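Local coordinates for protein arginase (Thermus thermophilus, PDB 2EF5) that probably catalyses the manganese-dependent hydrolysis of L-arginine to L-ornithine and urea, the arginase reaction, at residues A[95-100]-A[133-138]; A[166-171]-A[186-191]; A[212-217]-A[256-261]; A[224-229]-A[271-276]; A[245-250]-A[281-286]. One frame throughout, in Å; residues are numbered along the deposited sequence.

In the fold
Contact 3 lies at the centre of the parallel sheet and is buried. Contact 1 is buried too and touches it: both hold ligands of one manganese ion, and serines, a histidine and an aspartate join them. Contact 2 is buried but sits further out, where strand 184-187, outermost within the chain, meets its neighbour. Contacts 4 and 5 are partly buried and share helix 272-284. Contact 4 fixes its start to a loop, contact 5 packs its end on helix 239-252. Main-chain bonds dominate contact 3, and two hold contact 2. Contacts 1 and 5 have no direct hydrogen bond across, and contact 4 has one.

Contact 1. Residues A[95-100]-A[133-138]; sequences DHSLSM and NVHGMP. With MN (manganese (II) ion), chain H.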
# COMPACT_ATOMS: atom_id res chain seq x y z
N ASP A 95 -5.52 35.57 -21.08
CA ASP A 95 -5.16 34.16 -21.18
C ASP A 95 -3.79 33.82 -20.63
O ASP A 95 -2.82 34.55 -20.83
CB ASP A 95 -5.17 33.69 -22.63
CG ASP A 95 -6.51 33.89 -23.30
OD1 ASP A 95 -7.54 33.68 -22.63
OD2 ASP A 95 -6.52 34.23 -24.51
N HIS A 96 -3.70 32.66 -19.97
CA HIS A 96 -2.44 32.19 -19.43
C HIS A 96 -1.49 31.83 -20.58
O HIS A 96 -0.30 31.59 -20.37
CB HIS A 96 -2.66 30.97 -18.55
CG HIS A 96 -1.65 30.84 -17.45
ND1 HIS A 96 -1.89 30.10 -16.31
CD2 HIS A 96 -0.44 31.40 -17.29
CE1 HIS A 96 -0.86 30.23 -15.49
NE2 HIS A 96 0.04 31.01 -16.06
N SER A 97 -2.04 31.79 -21.79
CA SER A 97 -1.25 31.48 -22.99
C SER A 97 -0.08 32.44 -23.11
O SER A 97 0.96 32.09 -23.65
CB SER A 97 -2.12 31.59 -24.24
OG SER A 97 -3.19 30.67 -24.23
N LEU A 98 -0.27 33.67 -22.62
CA LEU A 98 0.78 34.69 -22.68
C LEU A 98 2.07 34.23 -22.02
O LEU A 98 3.15 34.74 -22.34
CB LEU A 98 0.29 35.99 -22.03
CG LEU A 98 0.05 35.98 -20.52
CD1 LEU A 98 1.37 36.08 -19.76
CD2 LEU A 98 -0.84 37.16 -20.15
N SER A 99 1.98 33.28 -21.10
CA SER A 99 3.17 32.79 -20.41
C SER A 99 4.19 32.14 -21.33
O SER A 99 5.37 32.06 -20.98
CB SER A 99 2.79 31.83 -19.28
OG SER A 99 2.17 32.54 -18.21
N MET A 100 3.76 31.67 -22.50
CA MET A 100 4.70 31.05 -23.43
C MET A 100 5.72 32.12 -23.81
O MET A 100 6.91 31.85 -23.95
CB MET A 100 3.98 30.54 -24.68
CG MET A 100 3.00 29.41 -24.43
SD MET A 100 2.25 28.78 -25.96
CE MET A 100 1.23 30.15 -26.43
N ASN A 133 -8.31 24.52 -26.53
CA ASN A 133 -7.89 25.83 -26.04
C ASN A 133 -6.39 25.88 -25.79
O ASN A 133 -5.85 25.06 -25.05
CB ASN A 133 -8.64 26.19 -24.76
CG ASN A 133 -10.07 26.58 -25.01
OD1 ASN A 133 -10.91 26.50 -24.11
ND2 ASN A 133 -10.37 27.03 -26.22
N VAL A 134 -5.72 26.83 -26.42
CA VAL A 134 -4.28 26.97 -26.26
C VAL A 134 -3.92 27.39 -24.83
O VAL A 134 -2.87 27.00 -24.32
CB VAL A 134 -3.70 28.00 -27.25
CG1 VAL A 134 -2.20 28.17 -27.01
CG2 VAL A 134 -3.96 27.53 -28.68
N HIS A 135 -4.77 28.18 -24.19
CA HIS A 135 -4.47 28.62 -22.83
C HIS A 135 -4.48 27.46 -21.84
O HIS A 135 -4.28 27.66 -20.63
CB HIS A 135 -5.42 29.75 -22.39
CG HIS A 135 -6.88 29.44 -22.58
ND1 HIS A 135 -7.54 28.48 -21.86
CD2 HIS A 135 -7.81 30.04 -23.37
CE1 HIS A 135 -8.82 28.49 -22.19
NE2 HIS A 135 -9.01 29.42 -23.10
N GLY A 136 -4.68 26.26 -22.35
CA GLY A 136 -4.67 25.07 -21.51
C GLY A 136 -3.44 24.24 -21.84
O GLY A 136 -3.32 23.09 -21.42
N MET A 137 -2.50 24.83 -22.59
CA MET A 137 -1.28 24.13 -22.99
C MET A 137 0.04 24.91 -22.81
O MET A 137 1.11 24.36 -23.08
CB MET A 137 -1.36 23.73 -24.48
CG MET A 137 -2.75 23.51 -25.03
SD MET A 137 -2.73 23.24 -26.83
CE MET A 137 -4.08 22.08 -27.01
N PRO A 138 0.00 26.16 -22.33
CA PRO A 138 1.26 26.91 -22.18
C PRO A 138 2.42 26.27 -21.42
O PRO A 138 3.57 26.38 -21.85
CB PRO A 138 0.81 28.23 -21.57
CG PRO A 138 -0.34 27.83 -20.73
CD PRO A 138 -1.09 26.89 -21.65
MN MN H . -3.57 28.71 -15.98
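P138 packs on M100 and on the backbone of H96. The site is the metal-bearing end of the parallel alpha/beta fold of the arginase family, where the turn at 95-98 leads into helix 99-107. The apolar contacts come first. P138 CB lies 3.8 Å from M100 CG, and the two side chains cross at about a right angle. P138 CB is also 3.7 Å from H96 O. Further out, M100 bends at its last torsion (chi3 -69°), which brings CE to 4.0 Å from V134 CG1. I69 of helix 66-81 touches S97, M100 and V134, and so covers this patch.

Polar neighbours form a second group, but no hydrogen bond links the two segments. The planes of the D95 carboxylate and the H135 ring are 33° apart, with D95 OD1 3.7 Å from H135 CD2. The other oxygen, OD2 of D95, is hydrogen-bonded to L12 N. The close approach of S97 OG to the backbone of H135 is doubtful in the model. N133 CB lies over one face of the H135 ring, offset toward its rim.

The metal forms the third group. H96 is held at both ring nitrogens: NE2 is hydrogen-bonded to S215 OG, and ND1 faces the ion. W116 stacks on this ring, and S99 OG lies at its edge, in plane. D118, D122 and D217 bind the same manganese. H96 CG is anti to the backbone N (chi1 -151°), and the ring, as turned at chi2, has ND1 2.2 Å from the manganese ion.

Contact 2. Residues A[166-171]-A[186-191]; sequences GVRSLD and YTMHEV
The backbones of G166-V167 and Y186-M188 are tied by two bonds: G166 N donates to Y186 O at 2.9 Å, and M188 N donates to V167 O, also at 2.9 Å. They join the ends of strands 162-167 and 184-187, the two strands of a beta-alpha-beta unit. G166 has a positive phi (94°), where a side chain would collide with the carbonyl oxygen of the residue before.

M188 carries most of the side-chain contact. Its CG lies 3.7 Å from G166 O, and its SD 3.8 Å from G166 CA. R168 runs beside M188, pointing the same way, with NE 3.8 Å from M188 CG. A bend at chi3 (69°) turns NE toward G166 O. NH2 of R168 donates to G166 O at 3.3 Å, in the carbonyl plane and on a lone pair. R168 also bonds V220 O and V233 O.

T187 and E190 form a capping box at the start of helix 188-194. H189 N donates to T187 OG1. E190 OE1 takes T187 N at 2.8 Å on its anti lone pair, and T187 OG1 from above the carboxylate plane. H189 ND1 donates to E190 OE2. M188 and H189 line a guanidine pocket, and R240 of a second subunit packs on M188.

The two donors on OE1, together with the helix N-terminus, would probably favour a charged E190, while main-chain carbonyls hold the guanidinium of R168.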
# COMPACT_ATOMS: atom_id res chain seq x y z
N GLY A 166 -1.03 24.18 -6.00
CA GLY A 166 -2.45 24.51 -5.89
C GLY A 166 -3.37 23.81 -6.87
O GLY A 166 -4.57 24.09 -6.89
N VAL A 167 -2.83 22.89 -7.67
CA VAL A 167 -3.64 22.19 -8.66
C VAL A 167 -4.78 21.37 -8.06
O VAL A 167 -4.60 20.67 -7.07
CB VAL A 167 -2.75 21.26 -9.53
CG1 VAL A 167 -3.61 20.44 -10.47
CG2 VAL A 167 -1.77 22.11 -10.33
N ARG A 168 -5.96 21.47 -8.67
CA ARG A 168 -7.11 20.72 -8.19
C ARG A 168 -8.00 20.23 -9.32
O ARG A 168 -9.10 19.73 -9.08
CB ARG A 168 -7.92 21.59 -7.22
CG ARG A 168 -8.77 22.66 -7.88
CD ARG A 168 -9.18 23.74 -6.88
NE ARG A 168 -8.00 24.51 -6.52
CZ ARG A 168 -7.93 25.83 -6.49
NH1 ARG A 168 -8.98 26.58 -6.81
NH2 ARG A 168 -6.78 26.41 -6.18
N SER A 169 -7.54 20.36 -10.56
CA SER A 169 -8.32 19.92 -11.71
C SER A 169 -7.39 19.58 -12.87
O SER A 169 -6.70 20.45 -13.40
CB SER A 169 -9.31 21.01 -12.13
OG SER A 169 -10.11 20.57 -13.21
N LEU A 170 -7.40 18.30 -13.26
CA LEU A 170 -6.55 17.80 -14.34
C LEU A 170 -7.29 16.90 -15.32
O LEU A 170 -8.23 16.19 -14.94
CB LEU A 170 -5.38 17.01 -13.76
CG LEU A 170 -4.38 17.71 -12.85
CD1 LEU A 170 -3.49 16.68 -12.17
CD2 LEU A 170 -3.57 18.70 -13.65
N ASP A 171 -6.86 16.92 -16.58
CA ASP A 171 -7.44 16.07 -17.60
C ASP A 171 -6.63 14.77 -17.59
O ASP A 171 -5.46 14.76 -17.23
CB ASP A 171 -7.37 16.73 -18.98
CG ASP A 171 -8.21 18.00 -19.06
OD1 ASP A 171 -9.40 17.94 -18.70
OD2 ASP A 171 -7.68 19.05 -19.50
N TYR A 186 2.16 19.78 -6.74
CA TYR A 186 1.58 19.89 -5.41
C TYR A 186 0.10 20.22 -5.57
O TYR A 186 -0.27 21.38 -5.76
CB TYR A 186 2.30 20.98 -4.60
CG TYR A 186 3.70 20.61 -4.17
CD1 TYR A 186 3.92 19.69 -3.14
CD2 TYR A 186 4.82 21.16 -4.81
CE1 TYR A 186 5.21 19.33 -2.75
CE2 TYR A 186 6.12 20.80 -4.43
CZ TYR A 186 6.31 19.88 -3.40
OH TYR A 186 7.58 19.48 -3.05
N THR A 187 -0.75 19.21 -5.53
CA THR A 187 -2.18 19.44 -5.66
C THR A 187 -2.70 19.91 -4.31
O THR A 187 -1.95 19.90 -3.32
CB THR A 187 -2.95 18.14 -6.02
OG1 THR A 187 -2.91 17.24 -4.90
CG2 THR A 187 -2.33 17.46 -7.24
N MET A 188 -3.96 20.32 -4.25
CA MET A 188 -4.53 20.76 -2.99
C MET A 188 -4.49 19.64 -1.95
O MET A 188 -4.54 19.89 -0.75
CB MET A 188 -5.97 21.23 -3.18
CG MET A 188 -6.10 22.54 -3.95
SD MET A 188 -5.11 23.87 -3.24
CE MET A 188 -5.79 23.96 -1.55
N HIS A 189 -4.38 18.39 -2.41
CA HIS A 189 -4.30 17.27 -1.47
C HIS A 189 -3.00 17.39 -0.69
O HIS A 189 -2.99 17.25 0.54
CB HIS A 189 -4.34 15.92 -2.21
CG HIS A 189 -4.11 14.74 -1.32
ND1 HIS A 189 -2.86 14.27 -1.02
CD2 HIS A 189 -4.99 13.96 -0.64
CE1 HIS A 189 -2.96 13.26 -0.18
NE2 HIS A 189 -4.24 13.04 0.07
N GLU A 190 -1.91 17.68 -1.40
CA GLU A 190 -0.61 17.86 -0.76
C GLU A 190 -0.63 19.14 0.08
O GLU A 190 -0.04 19.20 1.15
CB GLU A 190 0.51 17.97 -1.81
CG GLU A 190 0.99 16.64 -2.39
CD GLU A 190 -0.02 15.99 -3.31
OE1 GLU A 190 -0.47 16.67 -4.27
OE2 GLU A 190 -0.36 14.81 -3.10
N VAL A 191 -1.30 20.17 -0.42
CA VAL A 191 -1.37 21.42 0.33
C VAL A 191 -2.02 21.15 1.69
O VAL A 191 -1.51 21.57 2.72
CB VAL A 191 -2.17 22.49 -0.45
CG1 VAL A 191 -2.39 23.72 0.44
CG2 VAL A 191 -1.40 22.89 -1.70

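Contact 3. Residues A[212-217]-A[256-261]; sequences LHVSLD and QSLDLV. With MN (manganese (II) ion), chain H; MN (manganese (II) ion), chain G.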
# COMPACT_ATOMS: atom_id res chain seq x y z
N LEU A 212 14.01 32.44 -10.24
CA LEU A 212 12.65 31.93 -10.34
C LEU A 212 11.63 32.82 -11.02
O LEU A 212 11.60 34.03 -10.79
CB LEU A 212 12.15 31.60 -8.94
CG LEU A 212 13.02 30.64 -8.12
CD1 LEU A 212 12.47 30.57 -6.70
CD2 LEU A 212 13.02 29.26 -8.77
N HIS A 213 10.81 32.20 -11.87
CA HIS A 213 9.73 32.91 -12.55
C HIS A 213 8.45 32.39 -11.92
O HIS A 213 8.20 31.19 -11.88
CB HIS A 213 9.71 32.59 -14.05
CG HIS A 213 8.54 33.20 -14.77
ND1 HIS A 213 7.29 32.62 -14.76
CD2 HIS A 213 8.41 34.36 -15.44
CE1 HIS A 213 6.44 33.41 -15.40
NE2 HIS A 213 7.10 34.47 -15.83
N VAL A 214 7.63 33.30 -11.42
CA VAL A 214 6.38 32.90 -10.79
C VAL A 214 5.20 33.25 -11.70
O VAL A 214 5.05 34.39 -12.09
CB VAL A 214 6.19 33.59 -9.43
CG1 VAL A 214 4.81 33.25 -8.85
CG2 VAL A 214 7.29 33.17 -8.47
N SER A 215 4.39 32.26 -12.04
CA SER A 215 3.24 32.50 -12.90
C SER A 215 2.01 32.28 -12.03
O SER A 215 1.69 31.15 -11.67
CB SER A 215 3.26 31.55 -14.10
OG SER A 215 2.37 32.00 -15.10
N LEU A 216 1.32 33.36 -11.70
CA LEU A 216 0.16 33.29 -10.84
C LEU A 216 -1.19 33.42 -11.55
O LEU A 216 -1.53 34.48 -12.08
CB LEU A 216 0.28 34.36 -9.74
CG LEU A 216 -0.83 34.53 -8.70
CD1 LEU A 216 -1.04 33.23 -7.92
CD2 LEU A 216 -0.46 35.68 -7.76
N ASP A 217 -1.94 32.32 -11.57
CA ASP A 217 -3.26 32.30 -12.17
C ASP A 217 -4.23 32.60 -11.04
O ASP A 217 -4.21 31.93 -10.01
CB ASP A 217 -3.56 30.91 -12.75
CG ASP A 217 -4.85 30.88 -13.54
OD1 ASP A 217 -5.85 31.44 -13.07
OD2 ASP A 217 -4.86 30.30 -14.65
N GLN A 256 12.68 36.45 -10.10
CA GLN A 256 13.09 37.43 -11.10
C GLN A 256 11.99 37.95 -12.04
O GLN A 256 12.19 38.94 -12.74
CB GLN A 256 14.20 36.85 -11.97
CG GLN A 256 13.76 35.58 -12.70
CD GLN A 256 14.28 35.50 -14.13
OE1 GLN A 256 15.49 35.46 -14.36
NE2 GLN A 256 13.36 35.46 -15.09
N SER A 257 10.85 37.26 -12.09
CA SER A 257 9.77 37.69 -12.98
C SER A 257 8.42 37.15 -12.52
O SER A 257 8.35 36.13 -11.83
CB SER A 257 10.06 37.24 -14.42
OG SER A 257 10.39 35.86 -14.46
N LEU A 258 7.35 37.81 -12.92
CA LEU A 258 6.02 37.41 -12.48
C LEU A 258 4.90 37.64 -13.49
O LEU A 258 4.88 38.66 -14.17
CB LEU A 258 5.68 38.19 -11.20
CG LEU A 258 4.23 38.22 -10.71
CD1 LEU A 258 3.89 36.88 -10.09
CD2 LEU A 258 4.03 39.32 -9.69
N ASP A 259 3.97 36.68 -13.58
CA ASP A 259 2.80 36.84 -14.44
C ASP A 259 1.59 36.88 -13.50
O ASP A 259 1.52 36.11 -12.55
CB ASP A 259 2.55 35.64 -15.38
CG ASP A 259 3.74 35.28 -16.24
OD1 ASP A 259 4.47 36.19 -16.69
OD2 ASP A 259 3.93 34.08 -16.47
N LEU A 260 0.66 37.78 -13.78
CA LEU A 260 -0.58 37.90 -13.01
C LEU A 260 -1.63 37.70 -14.09
O LEU A 260 -1.95 38.62 -14.84
CB LEU A 260 -0.72 39.29 -12.39
CG LEU A 260 0.33 39.68 -11.35
CD1 LEU A 260 0.06 41.11 -10.88
CD2 LEU A 260 0.27 38.72 -10.16
N VAL A 261 -2.16 36.48 -14.19
CA VAL A 261 -3.10 36.16 -15.26
C VAL A 261 -4.50 35.70 -14.88
O VAL A 261 -4.81 35.47 -13.71
CB VAL A 261 -2.50 35.05 -16.16
CG1 VAL A 261 -1.13 35.47 -16.70
CG2 VAL A 261 -2.37 33.75 -15.36
MN MN H . -3.57 28.71 -15.98
MN MN G . -5.98 28.09 -14.41
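H213 stands between S257 and D259 of the neighbouring strand. Its CG is anti to the backbone N (chi1 175°), and S257 O lies over one face of the ring, offset toward the rim. The carboxylate of D259 meets the ring at its edge. The two side chains cross at about a right angle, with their planes 57° apart. An alanine in place of H213 would probably open a gap between S257 and D259 and leave that carboxylate without the ring, though S215, S99 and S102 would still hold it.

S215 and D259 point to the same side of the sheet. S215 OG donates to D259 OD2, although the place of that oxygen is less sure. S215 OG is also bonded to H96 NE2, so it positions a metal ligand. On the other side V214 CG1 meets L258 CD1 and L216 CD2 meets L260 CD2, each at 3.9 Å. Helix 272-284 covers this side.

V214 N donates to S257 O and L216 N to D259 O, each at 2.9 Å. D259 N and V261 N donate back to V214 O and L216 O. The strand axes are 4.7 Å apart at 9°.

D217 OD2 lies 2.5 Å from the chain G manganese ion and also binds the chain H one. Such a bridging aspartate at the end of a central parallel strand belongs to the binuclear manganese site of arginases.

Contact 4. Residues A[224-229]-A[271-276]; sequences TLAPGV and NRTAEM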
# COMPACT_ATOMS: atom_id res chain seq x y z
N THR A 224 -14.54 31.58 -3.68
CA THR A 224 -15.24 32.41 -2.71
C THR A 224 -14.44 33.68 -2.47
O THR A 224 -14.99 34.71 -2.08
CB THR A 224 -15.41 31.67 -1.37
OG1 THR A 224 -16.40 32.34 -0.59
CG2 THR A 224 -14.10 31.67 -0.59
N LEU A 225 -13.14 33.59 -2.73
CA LEU A 225 -12.22 34.70 -2.53
C LEU A 225 -11.89 35.42 -3.83
O LEU A 225 -11.64 36.63 -3.84
CB LEU A 225 -10.94 34.15 -1.91
CG LEU A 225 -10.03 35.06 -1.10
CD1 LEU A 225 -10.80 35.62 0.09
CD2 LEU A 225 -8.84 34.24 -0.63
N ALA A 226 -11.88 34.68 -4.93
CA ALA A 226 -11.58 35.24 -6.24
C ALA A 226 -12.57 34.72 -7.26
O ALA A 226 -12.28 33.79 -8.00
CB ALA A 226 -10.15 34.87 -6.67
N PRO A 227 -13.77 35.32 -7.30
CA PRO A 227 -14.81 34.91 -8.25
C PRO A 227 -14.49 35.31 -9.69
O PRO A 227 -14.94 34.66 -10.63
CB PRO A 227 -16.05 35.62 -7.73
CG PRO A 227 -15.48 36.91 -7.21
CD PRO A 227 -14.27 36.42 -6.44
N GLY A 228 -13.71 36.38 -9.85
CA GLY A 228 -13.38 36.87 -11.18
C GLY A 228 -12.41 36.03 -12.00
O GLY A 228 -11.34 36.51 -12.35
N VAL A 229 -12.79 34.80 -12.30
CA VAL A 229 -11.95 33.89 -13.08
C VAL A 229 -12.80 33.06 -14.04
O VAL A 229 -13.94 32.72 -13.73
CB VAL A 229 -11.13 32.94 -12.17
CG1 VAL A 229 -10.30 33.75 -11.18
CG2 VAL A 229 -12.07 31.99 -11.43
N ASN A 271 -14.05 44.21 -8.42
CA ASN A 271 -12.63 44.10 -8.75
C ASN A 271 -11.80 43.44 -7.65
O ASN A 271 -10.58 43.60 -7.63
CB ASN A 271 -12.07 45.50 -9.04
CG ASN A 271 -10.89 45.47 -9.98
OD1 ASN A 271 -10.88 44.70 -10.94
ND2 ASN A 271 -9.89 46.32 -9.72
N ARG A 272 -12.43 42.70 -6.74
CA ARG A 272 -11.67 42.11 -5.64
C ARG A 272 -10.65 41.06 -6.03
O ARG A 272 -9.68 40.84 -5.31
CB ARG A 272 -12.62 41.55 -4.57
CG ARG A 272 -13.43 40.34 -4.97
CD ARG A 272 -14.41 40.00 -3.85
NE ARG A 272 -15.04 38.69 -4.01
CZ ARG A 272 -15.89 38.17 -3.14
NH1 ARG A 272 -16.22 38.84 -2.04
NH2 ARG A 272 -16.41 36.97 -3.36
N THR A 273 -10.85 40.42 -7.17
CA THR A 273 -9.91 39.41 -7.62
C THR A 273 -8.63 40.10 -8.08
O THR A 273 -7.52 39.65 -7.78
CB THR A 273 -10.49 38.57 -8.76
OG1 THR A 273 -11.67 37.91 -8.30
CG2 THR A 273 -9.48 37.51 -9.22
N ALA A 274 -8.79 41.20 -8.80
CA ALA A 274 -7.63 41.95 -9.28
C ALA A 274 -6.89 42.53 -8.06
O ALA A 274 -5.66 42.54 -8.02
CB ALA A 274 -8.07 43.07 -10.21
N GLU A 275 -7.64 43.02 -7.08
CA GLU A 275 -7.02 43.58 -5.88
C GLU A 275 -6.27 42.48 -5.14
O GLU A 275 -5.21 42.73 -4.57
CB GLU A 275 -8.08 44.22 -4.97
CG GLU A 275 -8.89 45.31 -5.67
CD GLU A 275 -9.97 45.93 -4.81
OE1 GLU A 275 -10.46 45.25 -3.87
OE2 GLU A 275 -10.36 47.09 -5.08
N MET A 276 -6.82 41.27 -5.16
CA MET A 276 -6.18 40.12 -4.52
C MET A 276 -4.81 39.88 -5.13
O MET A 276 -3.81 39.78 -4.42
CB MET A 276 -7.01 38.85 -4.71
CG MET A 276 -8.20 38.67 -3.78
SD MET A 276 -7.73 38.21 -2.10
CE MET A 276 -6.32 37.11 -2.42
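T273 and G228 join the loop 224-229 to the first turn of helix 272-284 by a hydrogen bond. G228 N donates to T273 OG1 at 3.0 Å (144°). G228 is the centre of an inverse gamma turn, and a CB on it would clash with that oxygen. T273 OG1 is also hydrogen-bonded to D268 OD1.

Apolar contacts flank this bond. T273 CG2 lies 3.7 Å from A226 CB. An alanine in place of T273 would probably leave G228 N and D268 without this partner and open a gap beside A226. M276 bends at chi2 (-75°) and sets its SD 4.0 Å from L225 CG, the side chains crossing at about a right angle. Y239 of helix 239-252 touches both.

R272, extended from CG to NE, crosses P227 at about a right angle. P227 CD lies at the edge of its guanidinium, in plane, 3.4 Å from NE. NH2 of R272 is 3.0 Å from T224 O, but at an angle too poor for a hydrogen bond. Its salt bridge is to E269.

The charge of R272 is thus met beside the contact, and across it one hydroxyl links a loop amide to a carboxylate, next to V229, which packs near the metal-binding aspartates.

Contact 5. Residues A[245-250]-A[281-286]; sequences LMEILA and ALSLLG. With GAI (guanidine), chain I.
E247 and S283 touch through E247 CG and S283 CB, and beyond them two flat groups meet, the carboxylate of E247 and a bound guanidine. They pair oxygen to nitrogen. Guanidine N1 donates to E247 OE1 at 2.7 Å, and N3 donates to E247 OE2 at 2.9 Å (173°). The carboxylate carbon lies near the guanidine plane, but the guanidine carbon stands well off the carboxylate plane. The two planes are therefore turned against each other. The chain of E247 is extended at chi2 (170°), which carries CD away from its helix. H243 and L244 belong to the same pocket.

One water links the helices. It donates to E247 OE2 at 2.6 Å and accepts from S283 OG at 2.7 Å. OE2 is thus gripped by both the guanidine and the water. S283 OG is also hydrogen-bonded to H243 ND1, so H243 positions the serine.

The rest is close packing, mostly apolar, and no direct hydrogen bond joins the two helices. M246 CB sits 3.8 Å from S283 CB. M246 SD lies 4.0 Å from L284 CB. On the next turn L284 CD1 reaches L249 CB at 3.9 Å. A250 CB faces the last carbonyls of helix 272-284 and is 3.2 Å from L284 O. There G286, with positive phi, ends the helix in a Schellman motif.

L284 also packs on V255 and L258, and L249 on V255. Two neighbouring helices laid on one face of a parallel sheet are typical of the three-layer alpha/beta fold of the arginase family.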
# COMPACT_ATOMS: atom_id res chain seq x y z
N LEU A 245 2.85 31.87 0.73
CA LEU A 245 3.62 31.32 -0.38
C LEU A 245 4.46 32.41 -1.04
O LEU A 245 5.65 32.20 -1.31
CB LEU A 245 2.69 30.71 -1.43
CG LEU A 245 3.40 30.17 -2.67
CD1 LEU A 245 4.38 29.06 -2.27
CD2 LEU A 245 2.36 29.64 -3.65
N MET A 246 3.85 33.56 -1.29
CA MET A 246 4.55 34.67 -1.91
C MET A 246 5.68 35.19 -1.02
O MET A 246 6.77 35.48 -1.51
CB MET A 246 3.57 35.82 -2.21
CG MET A 246 2.50 35.51 -3.23
SD MET A 246 3.11 35.03 -4.87
CE MET A 246 2.84 33.28 -4.84
N GLU A 247 5.42 35.31 0.28
CA GLU A 247 6.43 35.82 1.21
C GLU A 247 7.64 34.90 1.32
O GLU A 247 8.78 35.37 1.40
CB GLU A 247 5.82 36.05 2.60
CG GLU A 247 4.62 37.00 2.60
CD GLU A 247 3.89 37.01 3.94
OE1 GLU A 247 3.79 35.94 4.57
OE2 GLU A 247 3.40 38.08 4.35
N ILE A 248 7.41 33.59 1.34
CA ILE A 248 8.52 32.66 1.45
C ILE A 248 9.34 32.65 0.16
O ILE A 248 10.56 32.56 0.19
CB ILE A 248 8.03 31.24 1.81
CG1 ILE A 248 7.41 31.26 3.21
CG2 ILE A 248 9.19 30.26 1.77
CD1 ILE A 248 6.85 29.92 3.69
N LEU A 249 8.67 32.77 -0.99
CA LEU A 249 9.39 32.82 -2.25
C LEU A 249 10.18 34.13 -2.29
O LEU A 249 11.33 34.16 -2.76
CB LEU A 249 8.42 32.75 -3.45
CG LEU A 249 7.67 31.42 -3.62
CD1 LEU A 249 6.70 31.52 -4.80
CD2 LEU A 249 8.66 30.28 -3.84
N ALA A 250 9.59 35.20 -1.78
CA ALA A 250 10.26 36.49 -1.75
C ALA A 250 11.54 36.43 -0.92
O ALA A 250 12.58 36.96 -1.33
CB ALA A 250 9.33 37.56 -1.19
N ALA A 281 1.25 40.24 -5.53
CA ALA A 281 2.46 40.69 -6.22
C ALA A 281 3.33 41.48 -5.23
O ALA A 281 4.56 41.33 -5.21
CB ALA A 281 2.11 41.57 -7.41
N LEU A 282 2.70 42.32 -4.42
CA LEU A 282 3.45 43.12 -3.45
C LEU A 282 4.20 42.22 -2.47
O LEU A 282 5.38 42.45 -2.18
CB LEU A 282 2.49 44.06 -2.70
CG LEU A 282 1.69 45.05 -3.56
CD1 LEU A 282 0.78 45.87 -2.65
CD2 LEU A 282 2.64 45.96 -4.35
N SER A 283 3.54 41.17 -1.99
CA SER A 283 4.20 40.25 -1.07
C SER A 283 5.35 39.54 -1.77
O SER A 283 6.41 39.33 -1.18
CB SER A 283 3.22 39.21 -0.54
OG SER A 283 2.22 39.80 0.26
N LEU A 284 5.15 39.16 -3.03
CA LEU A 284 6.20 38.48 -3.77
C LEU A 284 7.40 39.39 -3.95
O LEU A 284 8.54 38.92 -4.01
CB LEU A 284 5.69 38.02 -5.13
CG LEU A 284 6.68 37.18 -5.94
CD1 LEU A 284 6.96 35.87 -5.23
CD2 LEU A 284 6.11 36.90 -7.33
N LEU A 285 7.15 40.69 -4.05
CA LEU A 285 8.23 41.65 -4.22
C LEU A 285 8.79 42.26 -2.93
O LEU A 285 9.42 43.31 -2.95
CB LEU A 285 7.80 42.75 -5.20
CG LEU A 285 8.10 42.38 -6.66
CD1 LEU A 285 7.39 41.09 -7.05
CD2 LEU A 285 7.68 43.52 -7.56
N GLY A 286 8.56 41.60 -1.80
CA GLY A 286 9.12 42.10 -0.56
C GLY A 286 8.26 42.76 0.51
O GLY A 286 8.76 43.01 1.61
C GAI I . 0.46 36.43 5.79
N1 GAI I . 1.39 35.46 5.71
N2 GAI I . -0.76 36.14 6.26
N3 GAI I . 0.75 37.68 5.41
O HOH W 1 3.22 40.17 2.76